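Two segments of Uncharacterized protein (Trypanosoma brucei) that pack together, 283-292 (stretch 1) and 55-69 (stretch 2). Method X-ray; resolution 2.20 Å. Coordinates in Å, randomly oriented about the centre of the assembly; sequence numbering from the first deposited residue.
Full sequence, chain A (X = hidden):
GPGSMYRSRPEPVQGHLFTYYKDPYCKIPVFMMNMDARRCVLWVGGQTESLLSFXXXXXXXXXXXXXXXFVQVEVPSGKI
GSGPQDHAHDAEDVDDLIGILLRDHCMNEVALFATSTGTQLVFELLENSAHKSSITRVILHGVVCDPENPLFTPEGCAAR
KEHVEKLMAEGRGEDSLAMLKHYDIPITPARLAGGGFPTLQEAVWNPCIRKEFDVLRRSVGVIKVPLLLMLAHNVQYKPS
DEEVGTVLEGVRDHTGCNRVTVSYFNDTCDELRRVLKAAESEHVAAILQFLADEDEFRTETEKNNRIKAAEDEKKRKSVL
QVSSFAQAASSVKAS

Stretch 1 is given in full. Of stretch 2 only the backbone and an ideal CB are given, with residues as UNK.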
# COMPACT_ATOMS: atom_id res chain seq x y z
N HIS A 283 20.19 -14.12 5.87
CA HIS A 283 19.10 -14.23 4.88
C HIS A 283 19.64 -14.23 3.45
O HIS A 283 19.29 -15.09 2.66
CB HIS A 283 18.10 -13.08 4.99
CG HIS A 283 17.19 -13.16 6.18
ND1 HIS A 283 15.84 -12.91 6.08
CD2 HIS A 283 17.43 -13.41 7.49
CE1 HIS A 283 15.28 -13.04 7.27
NE2 HIS A 283 16.23 -13.33 8.15
N VAL A 284 20.48 -13.26 3.13
CA VAL A 284 20.97 -13.15 1.76
C VAL A 284 21.74 -14.41 1.36
O VAL A 284 21.51 -14.99 0.30
CB VAL A 284 21.84 -11.88 1.57
CG1 VAL A 284 22.62 -11.93 0.25
CG2 VAL A 284 20.95 -10.63 1.64
N ALA A 285 22.65 -14.82 2.24
CA ALA A 285 23.49 -15.99 2.01
C ALA A 285 22.68 -17.29 1.88
O ALA A 285 22.95 -18.09 1.01
CB ALA A 285 24.53 -16.11 3.11
N ALA A 286 21.69 -17.48 2.75
CA ALA A 286 20.84 -18.68 2.72
C ALA A 286 19.98 -18.74 1.43
O ALA A 286 19.81 -19.80 0.83
CB ALA A 286 19.94 -18.74 3.97
N ILE A 287 19.45 -17.60 1.02
CA ILE A 287 18.63 -17.54 -0.19
C ILE A 287 19.48 -17.83 -1.43
O ILE A 287 19.09 -18.62 -2.26
CB ILE A 287 17.90 -16.19 -0.33
CG1 ILE A 287 16.80 -16.10 0.72
CG2 ILE A 287 17.28 -16.01 -1.73
CD1 ILE A 287 16.22 -14.70 0.90
N LEU A 288 20.64 -17.19 -1.53
CA LEU A 288 21.55 -17.38 -2.66
C LEU A 288 22.06 -18.83 -2.77
O LEU A 288 22.10 -19.38 -3.87
CB LEU A 288 22.76 -16.45 -2.55
CG LEU A 288 22.59 -15.00 -3.03
CD1 LEU A 288 23.85 -14.22 -2.71
CD2 LEU A 288 22.30 -14.96 -4.53
N GLN A 289 22.46 -19.40 -1.64
CA GLN A 289 22.99 -20.77 -1.57
C GLN A 289 21.91 -21.79 -1.91
O GLN A 289 22.16 -22.76 -2.60
CB GLN A 289 23.58 -21.04 -0.18
CG GLN A 289 24.25 -22.43 -0.00
CD GLN A 289 25.68 -22.49 -0.55
OE1 GLN A 289 26.11 -21.64 -1.34
NE2 GLN A 289 26.42 -23.52 -0.13
N PHE A 290 20.70 -21.56 -1.42
CA PHE A 290 19.55 -22.39 -1.77
C PHE A 290 19.29 -22.38 -3.28
O PHE A 290 19.15 -23.41 -3.91
CB PHE A 290 18.31 -21.90 -1.01
CG PHE A 290 17.03 -22.50 -1.50
CD1 PHE A 290 16.10 -21.74 -2.17
CD2 PHE A 290 16.76 -23.84 -1.28
CE1 PHE A 290 14.90 -22.31 -2.62
CE2 PHE A 290 15.57 -24.40 -1.74
CZ PHE A 290 14.65 -23.62 -2.40
N LEU A 291 19.20 -21.19 -3.85
CA LEU A 291 18.94 -21.08 -5.28
C LEU A 291 20.08 -21.71 -6.09
O LEU A 291 19.82 -22.43 -7.06
CB LEU A 291 18.70 -19.62 -5.69
CG LEU A 291 17.39 -19.00 -5.15
CD1 LEU A 291 17.33 -17.50 -5.48
CD2 LEU A 291 16.12 -19.71 -5.68
N ALA A 292 21.32 -21.47 -5.67
CA ALA A 292 22.49 -22.03 -6.33
C ALA A 292 22.54 -23.56 -6.22
O ALA A 292 22.72 -24.26 -7.22
CB ALA A 292 23.78 -21.41 -5.74
N UNK A 55 15.17 -3.88 4.33
CA UNK A 55 16.27 -3.13 3.76
C UNK A 55 17.18 -4.07 2.98
O UNK A 55 17.60 -3.72 1.87
CB UNK A 55 17.05 -2.40 4.85
N UNK A 56 17.44 -5.27 3.50
CA UNK A 56 18.33 -6.23 2.81
C UNK A 56 17.89 -6.69 1.41
O UNK A 56 18.71 -7.18 0.66
CB UNK A 56 18.48 -7.47 3.69
N UNK A 57 16.62 -6.52 1.07
CA UNK A 57 16.13 -6.74 -0.30
C UNK A 57 16.93 -6.01 -1.38
O UNK A 57 17.02 -6.49 -2.52
CB UNK A 57 14.67 -6.30 -0.39
N UNK A 58 17.47 -4.83 -1.06
CA UNK A 58 18.33 -4.11 -1.99
C UNK A 58 19.62 -4.89 -2.25
O UNK A 58 20.07 -5.01 -3.38
CB UNK A 58 18.65 -2.72 -1.45
N UNK A 59 20.18 -5.44 -1.18
CA UNK A 59 21.40 -6.26 -1.26
C UNK A 59 21.13 -7.63 -1.91
O UNK A 59 21.89 -8.07 -2.77
CB UNK A 59 21.99 -6.46 0.14
N UNK A 60 20.06 -8.30 -1.48
CA UNK A 60 19.53 -9.48 -2.18
C UNK A 60 19.42 -9.30 -3.70
O UNK A 60 20.00 -10.08 -4.46
CB UNK A 60 18.15 -9.83 -1.62
N UNK A 61 18.65 -8.30 -4.13
CA UNK A 61 18.43 -8.07 -5.56
C UNK A 61 19.75 -7.81 -6.29
O UNK A 61 19.97 -8.30 -7.40
CB UNK A 61 17.48 -6.89 -5.77
N UNK A 62 20.63 -7.07 -5.63
CA UNK A 62 21.95 -6.79 -6.14
C UNK A 62 22.78 -8.07 -6.36
O UNK A 62 23.40 -8.25 -7.41
CB UNK A 62 22.68 -5.85 -5.18
N UNK A 63 22.78 -8.93 -5.36
CA UNK A 63 23.51 -10.20 -5.42
C UNK A 63 22.93 -11.15 -6.46
O UNK A 63 23.69 -11.81 -7.16
CB UNK A 63 23.50 -10.88 -4.05
N UNK A 64 21.60 -11.17 -6.57
CA UNK A 64 20.88 -11.97 -7.58
C UNK A 64 21.08 -11.51 -9.02
O UNK A 64 20.85 -12.28 -9.95
CB UNK A 64 19.38 -11.95 -7.27
N UNK A 65 21.49 -10.25 -9.20
CA UNK A 65 21.54 -9.62 -10.51
C UNK A 65 22.36 -10.42 -11.51
O UNK A 65 23.47 -10.85 -11.21
CB UNK A 65 22.11 -8.21 -10.39
N UNK A 66 21.80 -10.59 -12.71
CA UNK A 66 22.39 -11.44 -13.74
C UNK A 66 21.90 -12.87 -13.70
O UNK A 66 22.09 -13.62 -14.66
CB UNK A 66 23.91 -11.43 -13.61
N UNK A 67 21.24 -13.25 -12.61
CA UNK A 67 20.88 -14.65 -12.37
C UNK A 67 19.37 -14.77 -12.13
O UNK A 67 18.69 -15.50 -12.84
CB UNK A 67 21.66 -15.21 -11.18
N UNK A 68 18.85 -14.03 -11.15
CA UNK A 68 17.42 -13.87 -10.93
C UNK A 68 17.02 -12.39 -10.86
O UNK A 68 17.70 -11.58 -10.23
CB UNK A 68 17.01 -14.59 -9.64
N UNK A 69 15.91 -12.04 -11.50
CA UNK A 69 15.28 -10.76 -11.26
C UNK A 69 14.65 -10.81 -9.86
O UNK A 69 14.50 -11.88 -9.29
CB UNK A 69 14.24 -10.44 -12.34

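Position 55 precedes the helix, with nothing of stretch 1 within 5.5 Å of its ideal CB, so the contact leaves its identity open; it is D55.

At position 56 the CA-to-CB bond points toward stretch 1, and the ideal CB lies 4.5 Å from V284 CG2. Beyond it wait the CB and imidazole of H283, so a long side chain, preferably aromatic with a polar tip, would suit; a leucine or methionine could touch V284 but would not answer ND1. The residue is Y56. Its OH hydrogen-bonds H283 ND1 at 2.8 Å, near the plane of the imidazole, and either atom could be the donor. H283 CB sits over one face of the tyrosine ring, 3.9 Å from its centroid, while V284 CG2 approaches CD1 of Y56 to 3.7 Å.

Position 57 points away and 58 is out of reach, so stretch 1 constrains neither: they are F57 and T58, whose OG1 donates to D55 O (2.9 Å). Position 59 points sideways at the margin of V284, where a polar residue is tolerable; N59 makes no real contact.

Position 60 also starts sideways, but its ideal CB is 4.4 Å from V284 CG2, and I287 offers a methyl nearby. A branched aliphatic chain or methionine would fit. L60 brings CD2 to 3.7 Å from I287 CD1.

Positions 61 and 62 are out of reach, so stretch 1 sets no preference; they are A61 and E62. At 63 the bond points toward stretch 1, with the ideal CB 3.6 Å from L288 CD1. No charge awaits it, so an aliphatic residue or a long polar one with a methylene stem would serve. E63 uses that stem: its CG lies 4.2 Å from V284 CG1.

Position 64 faces sideways, its ideal CB 5.0 Å from L288 CD2; a leucine-sized apolar chain can close the gap. L64 does so, its CD2 3.8 Å from both L288 CD2 and L291 CD1.

Helical angles end at 65, out of reach and free to vary; it is Q65. At 66, phi/psi of 91/-14 would jam a CB against the preceding carbonyl O, calling for glycine, and G66 it is. Position 67 points toward stretch 1 but meets nothing within 5.5 Å; D67 suits such open space.

Position 68 points toward L291, whose CD1 is 5.1 Å from the ideal CB. A large apolar or aromatic group would cover that methyl. W68 lays a ring face against it, L291 CD1 standing 4.0 Å from the centroid of the five-membered ring. Position 69 is out of reach, so any residue would do; it is A69.

Stretch 2 (55-69) DYFTNLAEELQGDWA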
# COMPACT_ATOMS: atom_id res chain seq x y z
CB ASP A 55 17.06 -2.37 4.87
CG ASP A 55 16.31 -1.14 5.41
OD1 ASP A 55 15.20 -0.83 4.92
OD2 ASP A 55 16.82 -0.48 6.34
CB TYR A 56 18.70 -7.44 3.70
CG TYR A 56 17.71 -8.58 3.71
CD1 TYR A 56 17.63 -9.47 2.63
CD2 TYR A 56 16.88 -8.78 4.79
CE1 TYR A 56 16.75 -10.50 2.63
CE2 TYR A 56 15.98 -9.82 4.79
CZ TYR A 56 15.92 -10.68 3.71
OH TYR A 56 15.02 -11.73 3.70
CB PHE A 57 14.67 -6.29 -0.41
CG PHE A 57 13.68 -7.22 0.19
CD1 PHE A 57 14.06 -8.35 0.92
CD2 PHE A 57 12.32 -6.96 0.04
CE1 PHE A 57 13.09 -9.21 1.46
CE2 PHE A 57 11.36 -7.81 0.58
CZ PHE A 57 11.75 -8.93 1.28
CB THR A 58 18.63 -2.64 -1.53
OG1 THR A 58 19.28 -2.62 -0.26
CG2 THR A 58 17.33 -1.86 -1.41
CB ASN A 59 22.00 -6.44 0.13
CG ASN A 59 22.41 -5.13 0.76
OD1 ASN A 59 23.35 -4.47 0.30
ND2 ASN A 59 21.69 -4.73 1.81
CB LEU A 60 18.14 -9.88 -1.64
CG LEU A 60 17.60 -11.25 -2.10
CD1 LEU A 60 18.69 -12.36 -2.00
CD2 LEU A 60 16.38 -11.69 -1.33
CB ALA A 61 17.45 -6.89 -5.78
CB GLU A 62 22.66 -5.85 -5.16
CG GLU A 62 23.80 -5.09 -5.70
CD GLU A 62 24.29 -4.05 -4.70
OE1 GLU A 62 24.91 -4.47 -3.68
OE2 GLU A 62 24.04 -2.83 -4.91
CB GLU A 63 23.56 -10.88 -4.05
CG GLU A 63 24.52 -10.19 -3.07
CD GLU A 63 25.97 -10.20 -3.56
OE1 GLU A 63 26.42 -11.24 -4.12
OE2 GLU A 63 26.65 -9.17 -3.38
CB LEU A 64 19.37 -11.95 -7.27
CG LEU A 64 18.87 -12.77 -6.07
CD1 LEU A 64 17.44 -12.42 -5.73
CD2 LEU A 64 19.03 -14.26 -6.37
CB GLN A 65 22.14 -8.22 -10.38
CG GLN A 65 22.02 -7.38 -11.64
CD GLN A 65 23.35 -6.92 -12.14
OE1 GLN A 65 23.63 -5.71 -12.17
NE2 GLN A 65 24.20 -7.87 -12.54
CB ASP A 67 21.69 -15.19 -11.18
CG ASP A 67 21.57 -16.68 -11.03
OD1 ASP A 67 21.38 -17.37 -12.05
OD2 ASP A 67 21.68 -17.18 -9.89
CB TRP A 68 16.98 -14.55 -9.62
CG TRP A 68 17.12 -16.07 -9.56
CD1 TRP A 68 18.24 -16.78 -9.27
CD2 TRP A 68 16.07 -17.04 -9.74
NE1 TRP A 68 17.97 -18.12 -9.28
CE2 TRP A 68 16.65 -18.31 -9.55
CE3 TRP A 68 14.71 -16.95 -10.03
CZ2 TRP A 68 15.90 -19.49 -9.65
CZ3 TRP A 68 13.98 -18.13 -10.14
CH2 TRP A 68 14.58 -19.38 -9.95
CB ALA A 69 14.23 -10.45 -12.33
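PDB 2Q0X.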